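Local coordinates for protein fatty acid synthase 1, isoform A (PDB 6FN6) that probably performs the dehydration and reduction steps of de novo fatty acid synthesis, through the dehydratase, enoyl reductase and ketoreductase domains of a larger multifunctional synthase, at residues A[24-29]-A[141-146]; A[133-138]-A[150-155]; A[188-193]-A[247-252]. All coordinates share one frame; numbering follows the deposited sequence.

Interaction 1: residues A[24-29]-A[141-146]; sequences HTIDGR and RGYDYG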
loop_
_atom_site.group_PDB
_atom_site.type_symbol
_atom_site.label_atom_id
_atom_site.label_comp_id
_atom_site.label_asym_id
_atom_site.label_seq_id
_atom_site.Cartn_x
_atom_site.Cartn_y
_atom_site.Cartn_z
ATOM N N HIS A 24 6.070 -10.880 -33.713
ATOM C CA HIS A 24 6.040 -11.116 -32.275
ATOM C C HIS A 24 5.030 -12.205 -31.928
ATOM O O HIS A 24 4.062 -11.964 -31.206
ATOM C CB HIS A 24 5.710 -9.819 -31.533
ATOM C CG HIS A 24 5.877 -9.909 -30.048
ATOM N ND1 HIS A 24 4.820 -10.120 -29.189
ATOM C CD2 HIS A 24 6.981 -9.823 -29.269
ATOM C CE1 HIS A 24 5.266 -10.156 -27.947
ATOM N NE2 HIS A 24 6.575 -9.979 -27.968
ATOM N N THR A 25 5.270 -13.409 -32.443
ATOM C CA THR A 25 4.390 -14.546 -32.197
ATOM C C THR A 25 4.838 -15.296 -30.947
ATOM O O THR A 25 6.009 -15.644 -30.806
ATOM C CB THR A 25 4.369 -15.504 -33.409
ATOM O OG1 THR A 25 3.888 -14.806 -34.564
ATOM C CG2 THR A 25 3.475 -16.715 -33.152
ATOM N N ILE A 26 3.897 -15.537 -30.039
ATOM C CA ILE A 26 4.196 -16.219 -28.786
ATOM C C ILE A 26 3.269 -17.411 -28.629
ATOM O O ILE A 26 2.050 -17.254 -28.573
ATOM C CB ILE A 26 4.058 -15.272 -27.572
ATOM C CG1 ILE A 26 4.881 -13.995 -27.769
ATOM C CG2 ILE A 26 4.461 -15.991 -26.286
ATOM C CD1 ILE A 26 6.373 -14.207 -27.787
ATOM N N ASP A 27 3.855 -18.601 -28.543
ATOM C CA ASP A 27 3.090 -19.820 -28.322
ATOM C C ASP A 27 1.984 -19.976 -29.365
ATOM O O ASP A 27 0.845 -20.301 -29.032
ATOM C CB ASP A 27 2.493 -19.815 -26.911
ATOM C CG ASP A 27 2.034 -21.192 -26.463
ATOM O OD1 ASP A 27 2.293 -22.175 -27.188
ATOM O OD2 ASP A 27 1.423 -21.293 -25.379
ATOM N N GLY A 28 2.327 -19.744 -30.629
ATOM C CA GLY A 28 1.406 -19.968 -31.729
ATOM C C GLY A 28 0.351 -18.898 -31.924
ATOM O O GLY A 28 -0.647 -19.118 -32.610
ATOM N N ARG A 29 0.564 -17.733 -31.325
ATOM C CA ARG A 29 -0.364 -16.622 -31.491
ATOM C C ARG A 29 0.359 -15.275 -31.478
ATOM O O ARG A 29 1.393 -15.118 -30.825
ATOM C CB ARG A 29 -1.436 -16.670 -30.393
ATOM C CG ARG A 29 -0.919 -17.123 -29.025
ATOM C CD ARG A 29 -2.036 -17.299 -28.001
ATOM N NE ARG A 29 -1.529 -17.881 -26.756
ATOM C CZ ARG A 29 -1.084 -17.188 -25.708
ATOM N NH1 ARG A 29 -1.080 -15.861 -25.725
ATOM N NH2 ARG A 29 -0.644 -17.831 -24.634
ATOM N N ARG A 141 11.198 -22.731 -25.710
ATOM C CA ARG A 141 10.489 -22.177 -24.565
ATOM C C ARG A 141 9.074 -21.721 -24.911
ATOM O O ARG A 141 8.247 -21.543 -24.021
ATOM C CB ARG A 141 11.273 -21.009 -23.980
ATOM C CG ARG A 141 12.675 -21.374 -23.527
ATOM C CD ARG A 141 13.207 -20.332 -22.560
ATOM N NE ARG A 141 14.659 -20.353 -22.434
ATOM C CZ ARG A 141 15.338 -19.637 -21.542
ATOM N NH1 ARG A 141 14.698 -18.850 -20.684
ATOM N NH2 ARG A 141 16.661 -19.713 -21.499
ATOM N N GLY A 142 8.796 -21.542 -26.199
ATOM C CA GLY A 142 7.480 -21.115 -26.639
ATOM C C GLY A 142 7.476 -19.859 -27.492
ATOM O O GLY A 142 6.479 -19.559 -28.153
ATOM N N TYR A 143 8.579 -19.115 -27.472
ATOM C CA TYR A 143 8.690 -17.899 -28.269
ATOM C C TYR A 143 8.906 -18.225 -29.741
ATOM O O TYR A 143 9.900 -18.854 -30.104
ATOM C CB TYR A 143 9.842 -17.024 -27.776
ATOM C CG TYR A 143 9.811 -16.703 -26.302
ATOM C CD1 TYR A 143 9.110 -15.603 -25.825
ATOM C CD2 TYR A 143 10.496 -17.488 -25.389
ATOM C CE1 TYR A 143 9.084 -15.301 -24.476
ATOM C CE2 TYR A 143 10.478 -17.196 -24.039
ATOM C CZ TYR A 143 9.773 -16.100 -23.587
ATOM O OH TYR A 143 9.755 -15.814 -22.239
ATOM N N ASP A 144 7.983 -17.782 -30.588
ATOM C CA ASP A 144 8.080 -18.026 -32.022
ATOM C C ASP A 144 8.361 -16.730 -32.771
ATOM O O ASP A 144 7.603 -16.338 -33.655
ATOM C CB ASP A 144 6.787 -18.656 -32.532
ATOM C CG ASP A 144 6.389 -19.883 -31.735
ATOM O OD1 ASP A 144 7.014 -20.947 -31.926
ATOM O OD2 ASP A 144 5.459 -19.779 -30.906
ATOM N N TYR A 145 9.470 -16.082 -32.434
ATOM C CA TYR A 145 9.799 -14.792 -33.022
ATOM C C TYR A 145 10.120 -14.924 -34.507
ATOM O O TYR A 145 10.656 -15.941 -34.955
ATOM C CB TYR A 145 10.985 -14.152 -32.294
ATOM C CG TYR A 145 10.696 -13.744 -30.865
ATOM C CD1 TYR A 145 9.700 -12.821 -30.571
ATOM C CD2 TYR A 145 11.426 -14.274 -29.809
ATOM C CE1 TYR A 145 9.434 -12.443 -29.264
ATOM C CE2 TYR A 145 11.169 -13.902 -28.499
ATOM C CZ TYR A 145 10.172 -12.989 -28.234
ATOM O OH TYR A 145 9.915 -12.619 -26.936
ATOM N N GLY A 146 9.779 -13.886 -35.263
ATOM C CA GLY A 146 10.034 -13.850 -36.690
ATOM C C GLY A 146 10.302 -12.442 -37.177
ATOM O O GLY A 146 10.057 -11.471 -36.460
#
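Ile26 and Tyr143 form an antiparallel non-hydrogen-bonded pair where a strand of the predicted N-terminal hotdog fold meets one of the C-terminal hotdog. The face they share with His24 and Tyr145 is the close-packed one. Ile26 CD1 reaches the edge of the Tyr143 ring, 3.6 Å from Tyr143 CD1, and lies 3.8 Å from Tyr145 CE1. His24, the predicted proton acceptor of the dehydratase, brings its CD2 into the plane of the Tyr145 ring, 3.6 Å from Tyr145 CE1, the two rings inclined at 50°; its ND1 is hydrogen-bonded to Leu31 O. The other face is more open: Thr25 CG2 touches Asp144 CB at 3.9 Å, and both residues are partly exposed. Asp144 CG stands anti to its carbonyl carbon (chi1 -53°), and OD2 accepts Gly28 N (3.1 Å) from above the carboxylate plane, beside the bond from Asp27 N to Gly142 O (2.8 Å), holding the Asp27-Gly28 turn to the second strand. An alanine in place of Asp144 would probably leave the Gly28 amide without this acceptor and the turn freer to shift. Helix 170-183 brings Asp175, the predicted proton donor, against His24 and Tyr145; helix 131-141 packs on both tyrosines, and strand 29-31 on Thr25 and Ile26.

Interaction 2: residues A[133-138]-A[150-155]; sequences DVYKEL and RGIVRS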
loop_
_atom_site.group_PDB
_atom_site.type_symbol
_atom_site.label_atom_id
_atom_site.label_comp_id
_atom_site.label_asym_id
_atom_site.label_seq_id
_atom_site.Cartn_x
_atom_site.Cartn_y
_atom_site.Cartn_z
ATOM N N ASP A 133 21.429 -19.781 -32.709
ATOM C CA ASP A 133 21.514 -20.456 -31.417
ATOM C C ASP A 133 20.505 -19.867 -30.440
ATOM O O ASP A 133 19.779 -20.593 -29.765
ATOM C CB ASP A 133 22.922 -20.344 -30.829
ATOM C CG ASP A 133 23.972 -20.999 -31.696
ATOM O OD1 ASP A 133 23.674 -22.053 -32.298
ATOM O OD2 ASP A 133 25.097 -20.462 -31.769
ATOM N N VAL A 134 20.478 -18.541 -30.367
ATOM C CA VAL A 134 19.605 -17.831 -29.443
ATOM C C VAL A 134 18.147 -18.197 -29.675
ATOM O O VAL A 134 17.422 -18.506 -28.733
ATOM C CB VAL A 134 19.812 -16.309 -29.561
ATOM C CG1 VAL A 134 18.685 -15.548 -28.867
ATOM C CG2 VAL A 134 21.158 -15.913 -28.994
ATOM N N TYR A 135 17.709 -18.146 -30.927
ATOM C CA TYR A 135 16.293 -18.289 -31.223
ATOM C C TYR A 135 15.877 -19.756 -31.315
ATOM O O TYR A 135 14.688 -20.071 -31.285
ATOM C CB TYR A 135 15.946 -17.526 -32.502
ATOM C CG TYR A 135 15.946 -16.033 -32.267
ATOM C CD1 TYR A 135 14.878 -15.415 -31.628
ATOM C CD2 TYR A 135 17.021 -15.247 -32.650
ATOM C CE1 TYR A 135 14.879 -14.056 -31.391
ATOM C CE2 TYR A 135 17.030 -13.889 -32.420
ATOM C CZ TYR A 135 15.960 -13.298 -31.785
ATOM O OH TYR A 135 15.961 -11.941 -31.557
ATOM N N LYS A 136 16.847 -20.654 -31.441
ATOM C CA LYS A 136 16.564 -22.070 -31.260
ATOM C C LYS A 136 16.201 -22.305 -29.795
ATOM O O LYS A 136 15.227 -22.991 -29.485
ATOM C CB LYS A 136 17.751 -22.941 -31.675
ATOM C CG LYS A 136 17.639 -24.374 -31.186
ATOM C CD LYS A 136 18.649 -25.295 -31.843
ATOM C CE LYS A 136 18.352 -26.740 -31.479
ATOM N NZ LYS A 136 19.426 -27.674 -31.905
ATOM N N GLU A 137 16.999 -21.727 -28.903
ATOM C CA GLU A 137 16.759 -21.813 -27.465
ATOM C C GLU A 137 15.365 -21.289 -27.127
ATOM O O GLU A 137 14.594 -21.946 -26.428
ATOM C CB GLU A 137 17.828 -21.022 -26.699
ATOM C CG GLU A 137 17.520 -20.758 -25.226
ATOM C CD GLU A 137 17.423 -22.034 -24.412
ATOM O OE1 GLU A 137 17.881 -23.090 -24.901
ATOM O OE2 GLU A 137 16.893 -21.982 -23.282
ATOM N N LEU A 138 15.054 -20.099 -27.628
ATOM C CA LEU A 138 13.783 -19.447 -27.339
ATOM C C LEU A 138 12.593 -20.235 -27.889
ATOM O O LEU A 138 11.555 -20.333 -27.234
ATOM C CB LEU A 138 13.779 -18.028 -27.910
ATOM C CG LEU A 138 14.804 -17.060 -27.312
ATOM C CD1 LEU A 138 14.781 -15.740 -28.053
ATOM C CD2 LEU A 138 14.554 -16.833 -25.833
ATOM N N ARG A 150 13.553 -10.917 -34.706
ATOM C CA ARG A 150 14.731 -11.761 -34.556
ATOM C C ARG A 150 15.972 -10.872 -34.584
ATOM O O ARG A 150 16.845 -11.032 -35.436
ATOM C CB ARG A 150 14.787 -12.825 -35.656
ATOM C CG ARG A 150 13.934 -14.054 -35.363
ATOM C CD ARG A 150 13.898 -15.012 -36.542
ATOM N NE ARG A 150 15.205 -15.596 -36.833
ATOM C CZ ARG A 150 15.582 -16.826 -36.487
ATOM N NH1 ARG A 150 14.760 -17.631 -35.822
ATOM N NH2 ARG A 150 16.794 -17.255 -36.809
ATOM N N GLY A 151 16.041 -9.937 -33.639
ATOM C CA GLY A 151 17.045 -8.889 -33.664
ATOM C C GLY A 151 18.274 -9.111 -32.803
ATOM O O GLY A 151 19.185 -8.282 -32.799
ATOM N N ILE A 152 18.299 -10.210 -32.058
ATOM C CA ILE A 152 19.494 -10.572 -31.302
ATOM C C ILE A 152 20.508 -11.201 -32.250
ATOM O O ILE A 152 20.384 -12.367 -32.626
ATOM C CB ILE A 152 19.166 -11.523 -30.141
ATOM C CG1 ILE A 152 18.180 -10.858 -29.177
ATOM C CG2 ILE A 152 20.446 -11.921 -29.409
ATOM C CD1 ILE A 152 17.658 -11.773 -28.079
ATOM N N VAL A 153 21.508 -10.416 -32.637
ATOM C CA VAL A 153 22.579 -10.898 -33.501
ATOM C C VAL A 153 23.538 -11.778 -32.705
ATOM O O VAL A 153 24.051 -12.771 -33.221
ATOM C CB VAL A 153 23.344 -9.736 -34.171
ATOM C CG1 VAL A 153 22.463 -9.047 -35.207
ATOM C CG2 VAL A 153 23.831 -8.736 -33.141
ATOM N N ARG A 154 23.784 -11.406 -31.452
ATOM C CA ARG A 154 24.799 -12.076 -30.647
ATOM C C ARG A 154 24.522 -12.027 -29.143
ATOM O O ARG A 154 23.924 -11.080 -28.635
ATOM C CB ARG A 154 26.160 -11.441 -30.941
ATOM C CG ARG A 154 27.355 -12.148 -30.322
ATOM C CD ARG A 154 28.662 -11.737 -30.995
ATOM N NE ARG A 154 28.681 -12.074 -32.421
ATOM C CZ ARG A 154 28.506 -11.207 -33.417
ATOM N NH1 ARG A 154 28.284 -9.920 -33.176
ATOM N NH2 ARG A 154 28.548 -11.638 -34.670
ATOM N N SER A 155 24.960 -13.072 -28.447
ATOM C CA SER A 155 24.878 -13.139 -26.993
ATOM C C SER A 155 25.918 -14.110 -26.452
ATOM O O SER A 155 26.199 -15.133 -27.072
ATOM C CB SER A 155 23.486 -13.576 -26.542
ATOM O OG SER A 155 23.486 -13.914 -25.164
#
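Close to the predicted dehydratase active site, the Tyr135 side chain of helix 131-141 reaches across to Arg150, in the loop before strand 152-155, and to Ile152, the strand's first residue; the Tyr135 side chain comes within about 7 Å (nearest atoms) of that of Asp175. The phenol oxygen accepts Ile152 N at 3.0 Å in a nearly straight bond (169° at the hydrogen), the donor lying in the plane of the ring at its edge. The same OH is hydrogen-bonded to Gln179 OE1, so this buried polar atom is gripped from both the strand and helix 170-183. In the hotdog fold an antiparallel sheet wraps around a long helix; helix 170-183 is consistent with that role here, and segment 133-138 of helix 131-141 runs roughly perpendicular to strand 152-155 (95°), which a classic beta bulge at Val153 and Arg154, opposite Lys163, interrupts between Ile152 and Ser155. The Tyr135 ring is sandwiched. Over the centre of one face sits Arg150 CG, 4.0 Å from the ring centroid in a CH-pi contact, while Val134 CG1 of its own helix lies over the opposite face, offset toward the rim. Arg150 and Tyr135 slide past each other in opposite directions. The arginine chain is bent at chi3, which turns NE aside; the guanidinium, tilted 30° from the ring plane, lies with one face toward Tyr135 CG, NH1 3.5 Å from Tyr135 CB. Ile152 CB lies 3.9 Å from Tyr135 CE2. One residue earlier on the helix, Val134 crosses Ile152 at about a right angle, CG1 being 4.0 Å from Ile152 CD1. Further along the strand, Ser155 CB meets Val134 CG2 at 4.1 Å.

Interaction 3: residues A[188-193]-A[247-252]; sequences RELYLP and NLAQRR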
loop_
_atom_site.group_PDB
_atom_site.type_symbol
_atom_site.label_atom_id
_atom_site.label_comp_id
_atom_site.label_asym_id
_atom_site.label_seq_id
_atom_site.Cartn_x
_atom_site.Cartn_y
_atom_site.Cartn_z
ATOM N N ARG A 188 13.732 -22.969 -18.378
ATOM C CA ARG A 188 13.451 -22.908 -19.809
ATOM C C ARG A 188 11.959 -22.996 -20.091
ATOM O O ARG A 188 11.494 -23.946 -20.717
ATOM C CB ARG A 188 14.179 -24.035 -20.540
ATOM C CG ARG A 188 15.661 -24.130 -20.225
ATOM C CD ARG A 188 16.283 -25.328 -20.924
ATOM N NE ARG A 188 16.382 -25.143 -22.369
ATOM C CZ ARG A 188 16.665 -26.117 -23.229
ATOM N NH1 ARG A 188 16.873 -27.351 -22.792
ATOM N NH2 ARG A 188 16.735 -25.859 -24.528
ATOM N N GLU A 189 11.216 -21.998 -19.627
ATOM C CA GLU A 189 9.774 -21.959 -19.825
ATOM C C GLU A 189 9.359 -20.606 -20.391
ATOM O O GLU A 189 10.185 -19.706 -20.534
ATOM C CB GLU A 189 9.053 -22.230 -18.505
ATOM C CG GLU A 189 9.207 -23.649 -17.975
ATOM C CD GLU A 189 8.639 -24.696 -18.911
ATOM O OE1 GLU A 189 9.087 -25.860 -18.838
ATOM O OE2 GLU A 189 7.739 -24.358 -19.712
ATOM N N LEU A 190 8.078 -20.467 -20.712
ATOM C CA LEU A 190 7.578 -19.244 -21.326
ATOM C C LEU A 190 7.331 -18.165 -20.272
ATOM O O LEU A 190 6.518 -18.342 -19.365
ATOM C CB LEU A 190 6.295 -19.523 -22.114
ATOM C CG LEU A 190 5.700 -18.343 -22.885
ATOM C CD1 LEU A 190 6.664 -17.841 -23.946
ATOM C CD2 LEU A 190 4.371 -18.731 -23.516
ATOM N N TYR A 191 8.050 -17.052 -20.404
ATOM C CA TYR A 191 7.879 -15.892 -19.534
ATOM C C TYR A 191 7.357 -14.701 -20.326
ATOM O O TYR A 191 7.813 -14.445 -21.442
ATOM C CB TYR A 191 9.204 -15.502 -18.878
ATOM C CG TYR A 191 9.618 -16.343 -17.694
ATOM C CD1 TYR A 191 9.077 -16.118 -16.435
ATOM C CD2 TYR A 191 10.567 -17.349 -17.829
ATOM C CE1 TYR A 191 9.461 -16.876 -15.346
ATOM C CE2 TYR A 191 10.957 -18.113 -16.747
ATOM C CZ TYR A 191 10.401 -17.871 -15.506
ATOM O OH TYR A 191 10.785 -18.630 -14.423
ATOM N N LEU A 192 6.412 -13.972 -19.741
ATOM C CA LEU A 192 5.910 -12.738 -20.339
ATOM C C LEU A 192 6.074 -11.579 -19.356
ATOM O O LEU A 192 5.896 -11.759 -18.151
ATOM C CB LEU A 192 4.443 -12.888 -20.746
ATOM C CG LEU A 192 4.145 -13.821 -21.920
ATOM C CD1 LEU A 192 2.651 -14.022 -22.069
ATOM C CD2 LEU A 192 4.727 -13.259 -23.208
ATOM N N PRO A 193 6.438 -10.387 -19.862
ATOM C CA PRO A 193 6.641 -9.242 -18.966
ATOM C C PRO A 193 5.426 -8.923 -18.103
ATOM O O PRO A 193 4.302 -8.961 -18.598
ATOM C CB PRO A 193 6.922 -8.087 -19.931
ATOM C CG PRO A 193 7.448 -8.730 -21.156
ATOM C CD PRO A 193 6.724 -10.039 -21.267
ATOM N N ASN A 247 6.421 -12.935 -15.455
ATOM C CA ASN A 247 5.685 -14.045 -14.864
ATOM C C ASN A 247 5.499 -15.170 -15.863
ATOM O O ASN A 247 5.361 -14.942 -17.065
ATOM C CB ASN A 247 4.324 -13.582 -14.344
ATOM C CG ASN A 247 4.406 -13.000 -12.955
ATOM O OD1 ASN A 247 4.919 -11.899 -12.759
ATOM N ND2 ASN A 247 3.905 -13.743 -11.976
ATOM N N LEU A 248 5.496 -16.390 -15.344
ATOM C CA LEU A 248 5.295 -17.578 -16.156
ATOM C C LEU A 248 3.889 -17.558 -16.744
ATOM O O LEU A 248 2.915 -17.323 -16.029
ATOM C CB LEU A 248 5.516 -18.830 -15.315
ATOM C CG LEU A 248 6.224 -20.017 -15.961
ATOM C CD1 LEU A 248 7.569 -19.607 -16.522
ATOM C CD2 LEU A 248 6.413 -21.112 -14.937
ATOM N N ALA A 249 3.784 -17.809 -18.044
ATOM C CA ALA A 249 2.499 -17.746 -18.735
ATOM C C ALA A 249 1.925 -19.130 -19.022
ATOM O O ALA A 249 2.647 -20.126 -19.032
ATOM C CB ALA A 249 2.643 -16.966 -20.033
ATOM N N GLN A 250 0.609 -19.177 -19.215
ATOM C CA GLN A 250 -0.093 -20.408 -19.559
ATOM C C GLN A 250 0.215 -20.838 -20.989
ATOM O O GLN A 250 0.201 -20.019 -21.909
ATOM C CB GLN A 250 -1.606 -20.235 -19.399
ATOM C CG GLN A 250 -2.057 -19.811 -18.012
ATOM C CD GLN A 250 -3.554 -19.561 -17.945
ATOM O OE1 GLN A 250 -4.268 -19.733 -18.933
ATOM N NE2 GLN A 250 -4.035 -19.158 -16.776
ATOM N N ARG A 251 0.485 -22.124 -21.174
ATOM C CA ARG A 251 0.708 -22.667 -22.506
ATOM C C ARG A 251 -0.592 -23.267 -23.024
ATOM O O ARG A 251 -1.261 -24.019 -22.317
ATOM C CB ARG A 251 1.816 -23.723 -22.492
ATOM C CG ARG A 251 3.177 -23.197 -22.065
ATOM C CD ARG A 251 3.739 -22.186 -23.056
ATOM N NE ARG A 251 3.968 -22.768 -24.377
ATOM C CZ ARG A 251 5.074 -23.415 -24.733
ATOM N NH1 ARG A 251 6.067 -23.577 -23.867
ATOM N NH2 ARG A 251 5.189 -23.906 -25.960
ATOM N N ARG A 252 -0.947 -22.928 -24.260
ATOM C CA ARG A 252 -2.192 -23.401 -24.852
ATOM C C ARG A 252 -2.202 -24.923 -24.826
ATOM O O ARG A 252 -1.153 -25.552 -24.971
ATOM C CB ARG A 252 -2.362 -22.898 -26.288
ATOM C CG ARG A 252 -2.250 -21.394 -26.453
ATOM C CD ARG A 252 -2.174 -21.009 -27.924
ATOM N NE ARG A 252 -3.435 -21.261 -28.617
ATOM C CZ ARG A 252 -3.580 -21.261 -29.937
ATOM N NH1 ARG A 252 -2.540 -21.018 -30.726
ATOM N NH2 ARG A 252 -4.770 -21.496 -30.471
#
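Tyr191 and Leu248 form an antiparallel non-hydrogen-bonded pair, their CA atoms 4.6 Å apart, where strands 191-201 and 239-248 of the predicted C-terminal hotdog fold lie side by side. Next to them Leu192 and Asn247 form a hydrogen-bonded pair: Leu192 N gives a straight bond to Asn247 O (3.0 Å, 177°), and Asn247 N answers to Leu192 O. Past the end of the second strand, Ala249 N extends the ladder by donating to Leu190 O at 3.1 Å. On the face shared by Tyr191 and Leu248, Leu248 CD1 sits over the centre of the tyrosine ring, 3.5 Å from the centroid and 13° off the normal, a CH-pi contact. The same methyl meets Glu189 CB at 3.6 Å. The ring is also met by Lys185 in a cation-pi interaction. On the other face Leu192 CD1 packs against Ala249 CB (3.6 Å), and both Leu190 and Leu192 touch Ile26 of the N-terminal hotdog. Beyond the pairing the second segment turns aside; the Arg251 chain is bent at chi2 and chi3, and its NE forms a salt bridge with Asp27 OD2. Its aliphatic part crosses Leu190 obliquely. Leu190 CG stands anti to its backbone N (chi1 -176°), and from it CD2 touches Arg251 CD at 3.5 Å.

Following the chain from the N terminus, residues 24-29 pair with 141-146, more than a hundred residues later, in interaction 1, a long closure that joins the N-terminal hotdog to the C-terminal one. Helix segment 133-138 precedes that second partner and meets 150-155 just after it, so interaction 2 is a short loop that crosses interaction 1; strand 143-145 lies within it, and Tyr145 packs on Tyr135. Interaction 3 follows in series, closing the excursion between 188-193 and 247-252 inside the C-terminal hotdog. It returns to interaction 1 through Tyr143 OH bonded to Tyr191 O and Arg252 N to Asp27 OD2, and to interaction 2 through the Glu137-Arg188 salt bridge.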